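Long-range contact in cleavage stimulation factor 77 (Encephalitozoon cuniculi, PDB 2UY1), which probably binds mRNA as a helical-repeat protein of the Suppressor of forked family, a presumed nuclear factor in pre-mRNA 3'-end processing: residues S353-L365 with L376-M390. Numbering follows the deposited sequence.
Sequences STLLKEEFFLFLL and LFKRLEKTSRMWDSM
Phe361 drives its ring from helix 354-367 into a hole formed by Phe377, Met386, Ser389 and Met390, a knob-into-hole fit at the buried heart of the contact. Its CG lies anti to the backbone N (chi1 171°), which carries the ring out between the two helices opposite. Phe377 lays CD1 over one face, 3.7 Å from Phe361 CZ, with the ring planes inclined at 42°. At the rim, Met390 SD comes within 3.5 Å of Phe361 CZ, close to the ring plane, a Met-aromatic contact at the edge. Beside this knob, Leu376 sets CD2 over a face of Phe360, 3.6 Å from the ring centroid, in a CH-pi contact; Phe343 and Tyr340 of helix 337-349 also meet that ring.

Helices 354-367 and 370-379 form an antiparallel hairpin, and helix 384-397 then runs nearly parallel to the first (13° between the short axes), consistent with the antiparallel helix succession of HAT and TPR-like repeats. Thr383 and Met386 form a capping box at the start of helix 384-397: Thr383 OG1 accepts from Met386 N, and Met386 SD weakly accepts from Thr383 N. Thr383 OG1 also donates to Glu358 OE1, linking the cap to helix 354-367, although their 2.5 Å spacing is unusually close and its exact length doubtful.

Packing gives way to looser, more polar contacts toward solvent. Beyond the cap, Glu358 OE2 forms a salt bridge with NH1 of the exposed Arg385 (3.5 Å), meeting the guanidinium at its edge; the two charged planes stand almost perpendicular, and Leu362 CD1 lies over one guanidinium face. Near the turn, the extended Lys357 chain runs past Leu380 before NZ makes a long salt bridge of 3.7 Å with OE2 of the exposed Glu381.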
ATOM      1  N   SER B 353       9.510  18.779  -7.504  1.00 24.15           N
ATOM      2  CA  SER B 353       8.748  18.188  -6.397  1.00 21.83           C
ATOM      3  C   SER B 353       7.885  17.010  -6.921  1.00 21.41           C
ATOM      4  O   SER B 353       6.873  17.237  -7.521  1.00 20.82           O
ATOM      5  CB  SER B 353       7.810  19.235  -5.769  1.00 22.87           C
ATOM      6  OG  SER B 353       7.005  18.659  -4.716  1.00 19.23           O
ATOM      7  N   THR B 354       8.287  15.783  -6.657  1.00 19.91           N
ATOM      8  CA  THR B 354       7.520  14.597  -7.068  1.00 20.76           C
ATOM      9  C   THR B 354       6.116  14.558  -6.369  1.00 20.37           C
ATOM     10  O   THR B 354       5.060  14.213  -6.971  1.00 18.30           O
ATOM     11  CB  THR B 354       8.351  13.383  -6.745  1.00 21.69           C
ATOM     12  OG1 THR B 354       9.470  13.323  -7.660  1.00 24.29           O
ATOM     13  CG2 THR B 354       7.467  12.052  -6.753  1.00 21.88           C
ATOM     14  N   LEU B 355       6.113  14.962  -5.107  1.00 20.46           N
ATOM     15  CA  LEU B 355       4.863  15.180  -4.371  1.00 21.11           C
ATOM     16  C   LEU B 355       3.871  15.993  -5.134  1.00 20.72           C
ATOM     17  O   LEU B 355       2.730  15.619  -5.267  1.00 23.04           O
ATOM     18  CB  LEU B 355       5.137  15.938  -3.070  1.00 21.75           C
ATOM     19  CG  LEU B 355       3.875  16.217  -2.247  1.00 24.03           C
ATOM     20  CD1 LEU B 355       3.193  14.881  -1.770  1.00 19.90           C
ATOM     21  CD2 LEU B 355       4.306  17.113  -1.098  1.00 26.97           C
ATOM     22  N   LEU B 356       4.266  17.166  -5.602  1.00 22.16           N
ATOM     23  CA  LEU B 356       3.281  18.033  -6.271  1.00 22.20           C
ATOM     24  C   LEU B 356       2.876  17.414  -7.627  1.00 21.36           C
ATOM     25  O   LEU B 356       1.737  17.576  -8.092  1.00 21.02           O
ATOM     26  CB  LEU B 356       3.955  19.411  -6.471  1.00 22.72           C
ATOM     27  CG  LEU B 356       3.533  20.880  -6.601  1.00 23.91           C
ATOM     28  CD1 LEU B 356       2.419  21.372  -5.693  1.00 23.17           C
ATOM     29  CD2 LEU B 356       4.775  21.656  -6.224  1.00 23.71           C
ATOM     30  N   LYS B 357       3.857  16.823  -8.322  1.00 19.77           N
ATOM     31  CA  LYS B 357       3.607  16.217  -9.624  1.00 19.65           C
ATOM     32  C   LYS B 357       2.556  15.088  -9.532  1.00 19.24           C
ATOM     33  O   LYS B 357       1.542  15.081 -10.280  1.00 20.23           O
ATOM     34  CB  LYS B 357       4.904  15.723 -10.243  1.00 20.77           C
ATOM     35  CG  LYS B 357       5.868  16.830 -10.681  1.00 19.82           C
ATOM     36  CD  LYS B 357       7.171  16.219 -11.283  1.00 20.17           C
ATOM     37  CE  LYS B 357       8.332  17.284 -11.304  1.00 20.64           C
ATOM     38  NZ  LYS B 357       9.680  16.555 -11.266  1.00 24.94           N
ATOM     39  N   GLU B 358       2.751  14.199  -8.572  1.00 16.40           N
ATOM     40  CA  GLU B 358       1.836  13.088  -8.313  1.00 16.86           C
ATOM     41  C   GLU B 358       0.487  13.500  -7.770  1.00 17.85           C
ATOM     42  O   GLU B 358      -0.530  12.974  -8.213  1.00 16.36           O
ATOM     43  CB  GLU B 358       2.482  12.030  -7.401  1.00 16.62           C
ATOM     44  CG  GLU B 358       1.575  10.813  -7.057  1.00 17.09           C
ATOM     45  CD  GLU B 358       2.319   9.658  -6.374  1.00 15.45           C
ATOM     46  OE1 GLU B 358       3.269   9.056  -6.956  1.00 15.04           O
ATOM     47  OE2 GLU B 358       1.889   9.279  -5.266  1.00 14.79           O
ATOM     48  N   GLU B 359       0.481  14.422  -6.794  1.00 17.95           N
ATOM     49  CA  GLU B 359      -0.747  14.855  -6.172  1.00 17.59           C
ATOM     50  C   GLU B 359      -1.544  15.679  -7.138  1.00 17.41           C
ATOM     51  O   GLU B 359      -2.724  15.617  -7.035  1.00 17.27           O
ATOM     52  CB  GLU B 359      -0.511  15.670  -4.886  1.00 20.40           C
ATOM     53  CG  GLU B 359       0.013  14.896  -3.666  1.00 20.06           C
ATOM     54  CD  GLU B 359      -0.963  13.851  -3.106  1.00 23.05           C
ATOM     55  OE1 GLU B 359      -2.162  14.125  -3.155  1.00 21.76           O
ATOM     56  OE2 GLU B 359      -0.534  12.760  -2.623  1.00 24.65           O
ATOM     57  N   PHE B 360      -0.891  16.438  -8.041  1.00 15.79           N
ATOM     58  CA  PHE B 360      -1.571  17.212  -9.113  1.00 14.72           C
ATOM     59  C   PHE B 360      -2.192  16.250 -10.134  1.00 15.27           C
ATOM     60  O   PHE B 360      -3.313  16.439 -10.499  1.00 17.12           O
ATOM     61  CB  PHE B 360      -0.561  18.090  -9.874  1.00 12.04           C
ATOM     62  CG  PHE B 360      -1.160  19.141 -10.821  1.00 16.97           C
ATOM     63  CD1 PHE B 360      -2.509  19.389 -10.895  1.00 18.69           C
ATOM     64  CD2 PHE B 360      -0.292  19.937 -11.614  1.00 17.67           C
ATOM     65  CE1 PHE B 360      -3.031  20.354 -11.743  1.00 13.78           C
ATOM     66  CE2 PHE B 360      -0.794  20.882 -12.462  1.00 17.22           C
ATOM     67  CZ  PHE B 360      -2.158  21.084 -12.555  1.00 15.11           C
ATOM     68  N   PHE B 361      -1.432  15.283 -10.635  1.00 13.98           N
ATOM     69  CA  PHE B 361      -1.981  14.371 -11.607  1.00 14.69           C
ATOM     70  C   PHE B 361      -3.139  13.589 -11.055  1.00 13.80           C
ATOM     71  O   PHE B 361      -4.153  13.457 -11.721  1.00 16.54           O
ATOM     72  CB  PHE B 361      -0.918  13.465 -12.226  1.00 13.24           C
ATOM     73  CG  PHE B 361      -1.515  12.356 -13.075  1.00 14.32           C
ATOM     74  CD1 PHE B 361      -2.160  12.669 -14.306  1.00 10.09           C
ATOM     75  CD2 PHE B 361      -1.499  11.035 -12.620  1.00 10.25           C
ATOM     76  CE1 PHE B 361      -2.800  11.662 -15.101  1.00 14.63           C
ATOM     77  CE2 PHE B 361      -2.116  10.003 -13.421  1.00 13.65           C
ATOM     78  CZ  PHE B 361      -2.751  10.369 -14.684  1.00  9.08           C
ATOM     79  N   LEU B 362      -3.018  13.087  -9.846  1.00 14.74           N
ATOM     80  CA  LEU B 362      -4.021  12.139  -9.308  1.00 15.89           C
ATOM     81  C   LEU B 362      -5.274  12.874  -8.880  1.00 15.98           C
ATOM     82  O   LEU B 362      -6.390  12.344  -8.911  1.00 12.89           O
ATOM     83  CB  LEU B 362      -3.480  11.331  -8.135  1.00 15.42           C
ATOM     84  CG  LEU B 362      -2.359  10.309  -8.429  1.00 14.87           C
ATOM     85  CD1 LEU B 362      -1.872   9.744  -7.123  1.00 19.26           C
ATOM     86  CD2 LEU B 362      -2.747   9.136  -9.415  1.00 16.37           C
ATOM     87  N   PHE B 363      -5.068  14.125  -8.464  1.00 17.99           N
ATOM     88  CA  PHE B 363      -6.170  15.039  -8.207  1.00 17.11           C
ATOM     89  C   PHE B 363      -6.912  15.265  -9.521  1.00 15.96           C
ATOM     90  O   PHE B 363      -8.115  15.251  -9.574  1.00 17.06           O
ATOM     91  CB  PHE B 363      -5.654  16.408  -7.730  1.00 16.20           C
ATOM     92  CG  PHE B 363      -6.722  17.478  -7.733  1.00 17.02           C
ATOM     93  CD1 PHE B 363      -7.707  17.514  -6.724  1.00 17.25           C
ATOM     94  CD2 PHE B 363      -6.735  18.464  -8.699  1.00 18.57           C
ATOM     95  CE1 PHE B 363      -8.711  18.517  -6.733  1.00 16.52           C
ATOM     96  CE2 PHE B 363      -7.749  19.455  -8.732  1.00 18.71           C
ATOM     97  CZ  PHE B 363      -8.742  19.475  -7.751  1.00 16.40           C
ATOM     98  N   LEU B 364      -6.225  15.578 -10.603  1.00 16.91           N
ATOM     99  CA  LEU B 364      -7.038  15.836 -11.832  1.00 16.06           C
ATOM    100  C   LEU B 364      -7.796  14.548 -12.296  1.00 16.60           C
ATOM    101  O   LEU B 364      -8.915  14.571 -12.805  1.00 16.88           O
ATOM    102  CB  LEU B 364      -6.118  16.347 -12.953  1.00 16.90           C
ATOM    103  CG  LEU B 364      -5.522  17.753 -12.746  1.00 14.07           C
ATOM    104  CD1 LEU B 364      -4.545  18.065 -13.880  1.00 14.61           C
ATOM    105  CD2 LEU B 364      -6.637  18.833 -12.702  1.00 16.68           C
ATOM    106  N   LEU B 365      -7.153  13.413 -12.200  1.00 16.99           N
ATOM    107  CA  LEU B 365      -7.802  12.196 -12.682  1.00 17.79           C
ATOM    108  C   LEU B 365      -8.996  11.840 -11.742  1.00 18.54           C
ATOM    109  O   LEU B 365     -10.097  11.478 -12.216  1.00 16.89           O
ATOM    110  CB  LEU B 365      -6.747  11.081 -12.751  1.00 18.46           C
ATOM    111  CG  LEU B 365      -7.023   9.811 -13.534  1.00 19.84           C
ATOM    112  CD1 LEU B 365      -6.930  10.132 -14.975  1.00 14.31           C
ATOM    113  CD2 LEU B 365      -5.990   8.753 -13.029  1.00 18.86           C
ATOM    114  N   LEU B 376      -1.282  16.942 -18.664  1.00 23.89           N
ATOM    115  CA  LEU B 376      -0.275  17.075 -17.610  1.00 22.31           C
ATOM    116  C   LEU B 376       0.667  15.834 -17.571  1.00 22.78           C
ATOM    117  O   LEU B 376       1.916  15.990 -17.518  1.00 22.36           O
ATOM    118  CB  LEU B 376      -0.920  17.365 -16.244  1.00 22.84           C
ATOM    119  CG  LEU B 376       0.037  17.462 -15.055  1.00 23.06           C
ATOM    120  CD1 LEU B 376       0.923  18.787 -15.139  1.00 16.95           C
ATOM    121  CD2 LEU B 376      -0.688  17.311 -13.702  1.00 20.09           C
ATOM    122  N   PHE B 377       0.069  14.634 -17.565  1.00 21.32           N
ATOM    123  CA  PHE B 377       0.803  13.364 -17.619  1.00 20.93           C
ATOM    124  C   PHE B 377       1.852  13.349 -18.740  1.00 21.98           C
ATOM    125  O   PHE B 377       2.974  12.914 -18.488  1.00 21.31           O
ATOM    126  CB  PHE B 377      -0.194  12.220 -17.800  1.00 20.03           C
ATOM    127  CG  PHE B 377       0.389  10.828 -17.657  1.00 19.10           C
ATOM    128  CD1 PHE B 377       0.575  10.235 -16.394  1.00 17.86           C
ATOM    129  CD2 PHE B 377       0.695  10.073 -18.808  1.00 19.85           C
ATOM    130  CE1 PHE B 377       1.097   8.912 -16.283  1.00 14.71           C
ATOM    131  CE2 PHE B 377       1.178   8.774 -18.707  1.00 18.95           C
ATOM    132  CZ  PHE B 377       1.374   8.188 -17.440  1.00 15.13           C
ATOM    133  N   LYS B 378       1.485  13.825 -19.952  1.00 21.99           N
ATOM    134  CA  LYS B 378       2.380  13.927 -21.126  1.00 23.49           C
ATOM    135  C   LYS B 378       3.624  14.791 -20.913  1.00 24.05           C
ATOM    136  O   LYS B 378       4.700  14.393 -21.308  1.00 25.19           O
ATOM    137  CB  LYS B 378       1.641  14.365 -22.390  1.00 21.92           C
ATOM    138  CG  LYS B 378       0.694  13.316 -22.970  1.00 26.42           C
ATOM    139  CD  LYS B 378      -0.265  13.958 -23.966  1.00 25.94           C
ATOM    140  CE  LYS B 378      -1.217  12.971 -24.573  1.00 28.89           C
ATOM    141  NZ  LYS B 378      -2.552  13.703 -24.864  1.00 30.19           N
ATOM    142  N   ARG B 379       3.471  15.892 -20.192  1.00 24.95           N
ATOM    143  CA  ARG B 379       4.542  16.830 -19.809  1.00 25.68           C
ATOM    144  C   ARG B 379       5.427  16.476 -18.604  1.00 26.71           C
ATOM    145  O   ARG B 379       6.495  17.103 -18.414  1.00 26.59           O
ATOM    146  CB  ARG B 379       3.902  18.124 -19.359  1.00 27.26           C
ATOM    147  CG  ARG B 379       2.983  18.786 -20.320  1.00 28.78           C
ATOM    148  CD  ARG B 379       2.365  19.956 -19.556  1.00 34.60           C
ATOM    149  NE  ARG B 379       3.309  20.362 -18.557  1.00 33.16           N
ATOM    150  CZ  ARG B 379       3.053  20.985 -17.401  1.00 34.91           C
ATOM    151  NH1 ARG B 379       1.831  21.306 -17.049  1.00 32.96           N
ATOM    152  NH2 ARG B 379       4.079  21.301 -16.602  1.00 31.72           N
ATOM    153  N   LEU B 380       4.951  15.600 -17.725  1.00 25.21           N
ATOM    154  CA  LEU B 380       5.681  15.353 -16.487  1.00 25.44           C
ATOM    155  C   LEU B 380       6.471  14.044 -16.489  1.00 25.28           C
ATOM    156  O   LEU B 380       6.187  13.145 -17.297  1.00 23.91           O
ATOM    157  CB  LEU B 380       4.718  15.295 -15.293  1.00 26.28           C
ATOM    158  CG  LEU B 380       3.820  16.426 -14.805  1.00 26.43           C
ATOM    159  CD1 LEU B 380       2.914  15.790 -13.769  1.00 28.65           C
ATOM    160  CD2 LEU B 380       4.612  17.621 -14.234  1.00 30.48           C
ATOM    161  N   GLU B 381       7.447  13.964 -15.561  1.00 23.84           N
ATOM    162  CA  GLU B 381       8.075  12.741 -15.159  1.00 24.57           C
ATOM    163  C   GLU B 381       7.132  12.067 -14.156  1.00 23.14           C
ATOM    164  O   GLU B 381       6.315  12.746 -13.554  1.00 23.32           O
ATOM    165  CB  GLU B 381       9.402  13.043 -14.483  1.00 25.43           C
ATOM    166  CG  GLU B 381      10.184  14.119 -15.182  1.00 31.43           C
ATOM    167  CD  GLU B 381      11.600  14.164 -14.715  1.00 36.86           C
ATOM    168  OE1 GLU B 381      12.452  13.518 -15.366  1.00 41.43           O
ATOM    169  OE2 GLU B 381      11.869  14.820 -13.699  1.00 39.76           O
ATOM    170  N   LYS B 382       7.240  10.762 -14.008  1.00 20.81           N
ATOM    171  CA  LYS B 382       6.193   9.958 -13.382  1.00 20.57           C
ATOM    172  C   LYS B 382       6.725   8.948 -12.398  1.00 19.97           C
ATOM    173  O   LYS B 382       7.798   8.346 -12.590  1.00 20.78           O
ATOM    174  CB  LYS B 382       5.386   9.275 -14.496  1.00 20.87           C
ATOM    175  CG  LYS B 382       4.918  10.315 -15.511  1.00 22.05           C
ATOM    176  CD  LYS B 382       4.255   9.785 -16.650  1.00 19.99           C
ATOM    177  CE  LYS B 382       5.051   9.870 -17.829  1.00 17.83           C
ATOM    178  NZ  LYS B 382       4.923  11.112 -18.545  1.00 21.62           N
ATOM    179  N   THR B 383       5.990   8.793 -11.301  1.00 18.93           N
ATOM    180  CA  THR B 383       6.206   7.743 -10.363  1.00 19.16           C
ATOM    181  C   THR B 383       5.478   6.510 -10.905  1.00 18.86           C
ATOM    182  O   THR B 383       4.680   6.663 -11.801  1.00 18.05           O
ATOM    183  CB  THR B 383       5.581   8.147  -8.976  1.00 19.57           C
ATOM    184  OG1 THR B 383       4.187   8.434  -9.177  1.00 16.13           O
ATOM    185  CG2 THR B 383       6.306   9.375  -8.361  1.00 17.26           C
ATOM    186  N   SER B 384       5.766   5.318 -10.359  1.00 19.26           N
ATOM    187  CA  SER B 384       5.059   4.085 -10.765  1.00 19.58           C
ATOM    188  C   SER B 384       3.597   4.255 -10.469  1.00 18.76           C
ATOM    189  O   SER B 384       2.812   3.730 -11.203  1.00 18.34           O
ATOM    190  CB  SER B 384       5.438   2.808  -9.999  1.00 17.81           C
ATOM    191  OG  SER B 384       6.810   2.563  -9.998  1.00 23.71           O
ATOM    192  N   ARG B 385       3.249   4.929  -9.370  1.00 17.44           N
ATOM    193  CA  ARG B 385       1.861   5.078  -8.994  1.00 16.36           C
ATOM    194  C   ARG B 385       1.105   5.940 -10.025  1.00 17.27           C
ATOM    195  O   ARG B 385       0.001   5.617 -10.318  1.00 17.87           O
ATOM    196  CB  ARG B 385       1.677   5.649  -7.609  1.00 19.47           C
ATOM    197  CG  ARG B 385       0.227   5.584  -7.148  1.00 21.17           C
ATOM    198  CD  ARG B 385      -0.062   6.627  -6.084  1.00 29.53           C
ATOM    199  NE  ARG B 385      -1.219   6.235  -5.296  1.00 33.38           N
ATOM    200  CZ  ARG B 385      -1.574   6.783  -4.140  1.00 39.52           C
ATOM    201  NH1 ARG B 385      -0.846   7.773  -3.610  1.00 40.68           N
ATOM    202  NH2 ARG B 385      -2.664   6.328  -3.512  1.00 41.62           N
ATOM    203  N   MET B 386       1.731   6.972 -10.591  1.00 16.06           N
ATOM    204  CA  MET B 386       1.147   7.835 -11.621  1.00 16.64           C
ATOM    205  C   MET B 386       0.963   6.983 -12.877  1.00 15.22           C
ATOM    206  O   MET B 386      -0.123   6.906 -13.384  1.00 14.39           O
ATOM    207  CB  MET B 386       2.070   9.038 -11.932  1.00 15.48           C
ATOM    208  CG  MET B 386       2.021  10.162 -10.877  1.00 17.20           C
ATOM    209  SD  MET B 386       3.438  11.311 -11.107  1.00 19.91           S
ATOM    210  CE  MET B 386       2.750  12.235 -12.534  1.00 15.61           C
ATOM    211  N   TRP B 387       2.022   6.316 -13.339  1.00 15.38           N
ATOM    212  CA  TRP B 387       1.896   5.282 -14.413  1.00 16.40           C
ATOM    213  C   TRP B 387       0.749   4.281 -14.205  1.00 15.09           C
ATOM    214  O   TRP B 387      -0.135   4.127 -15.079  1.00 16.59           O
ATOM    215  CB  TRP B 387       3.232   4.533 -14.605  1.00 16.56           C
ATOM    216  CG  TRP B 387       4.258   5.221 -15.511  1.00 16.36           C
ATOM    217  CD1 TRP B 387       5.503   5.683 -15.149  1.00 15.29           C
ATOM    218  CD2 TRP B 387       4.108   5.505 -16.897  1.00 16.96           C
ATOM    219  NE1 TRP B 387       6.139   6.222 -16.246  1.00 18.61           N
ATOM    220  CE2 TRP B 387       5.294   6.126 -17.330  1.00 19.06           C
ATOM    221  CE3 TRP B 387       3.087   5.247 -17.844  1.00 17.85           C
ATOM    222  CZ2 TRP B 387       5.479   6.508 -18.650  1.00 18.13           C
ATOM    223  CZ3 TRP B 387       3.276   5.662 -19.126  1.00 17.59           C
ATOM    224  CH2 TRP B 387       4.444   6.316 -19.512  1.00 16.90           C
ATOM    225  N   ASP B 388       0.734   3.591 -13.085  1.00 14.46           N
ATOM    226  CA  ASP B 388      -0.337   2.632 -12.797  1.00 14.80           C
ATOM    227  C   ASP B 388      -1.764   3.209 -12.702  1.00 14.67           C
ATOM    228  O   ASP B 388      -2.736   2.534 -13.139  1.00 16.27           O
ATOM    229  CB  ASP B 388      -0.079   1.873 -11.538  1.00 13.35           C
ATOM    230  CG  ASP B 388       1.203   1.083 -11.593  1.00 16.46           C
ATOM    231  OD1 ASP B 388       1.735   0.883 -12.694  1.00 22.87           O
ATOM    232  OD2 ASP B 388       1.639   0.623 -10.535  1.00 14.72           O
ATOM    233  N   SER B 389      -1.925   4.417 -12.171  1.00 15.19           N
ATOM    234  CA  SER B 389      -3.271   5.087 -12.182  1.00 14.65           C
ATOM    235  C   SER B 389      -3.731   5.424 -13.568  1.00 14.63           C
ATOM    236  O   SER B 389      -4.909   5.173 -13.923  1.00 14.93           O
ATOM    237  CB  SER B 389      -3.263   6.346 -11.293  1.00 16.23           C
ATOM    238  OG  SER B 389      -2.742   5.981 -10.015  1.00 14.44           O
ATOM    239  N   MET B 390      -2.824   5.942 -14.393  1.00 13.43           N
ATOM    240  CA  MET B 390      -3.160   6.268 -15.781  1.00 13.20           C
ATOM    241  C   MET B 390      -3.448   5.008 -16.615  1.00 13.40           C
ATOM    242  O   MET B 390      -4.350   4.985 -17.425  1.00 11.00           O
ATOM    243  CB  MET B 390      -2.037   7.151 -16.408  1.00 13.98           C
ATOM    244  CG  MET B 390      -2.285   7.688 -17.805  1.00 16.45           C
ATOM    245  SD  MET B 390      -3.606   8.967 -17.791  1.00 21.07           S
ATOM    246  CE  MET B 390      -5.004   7.980 -18.042  1.00 14.74           C
TER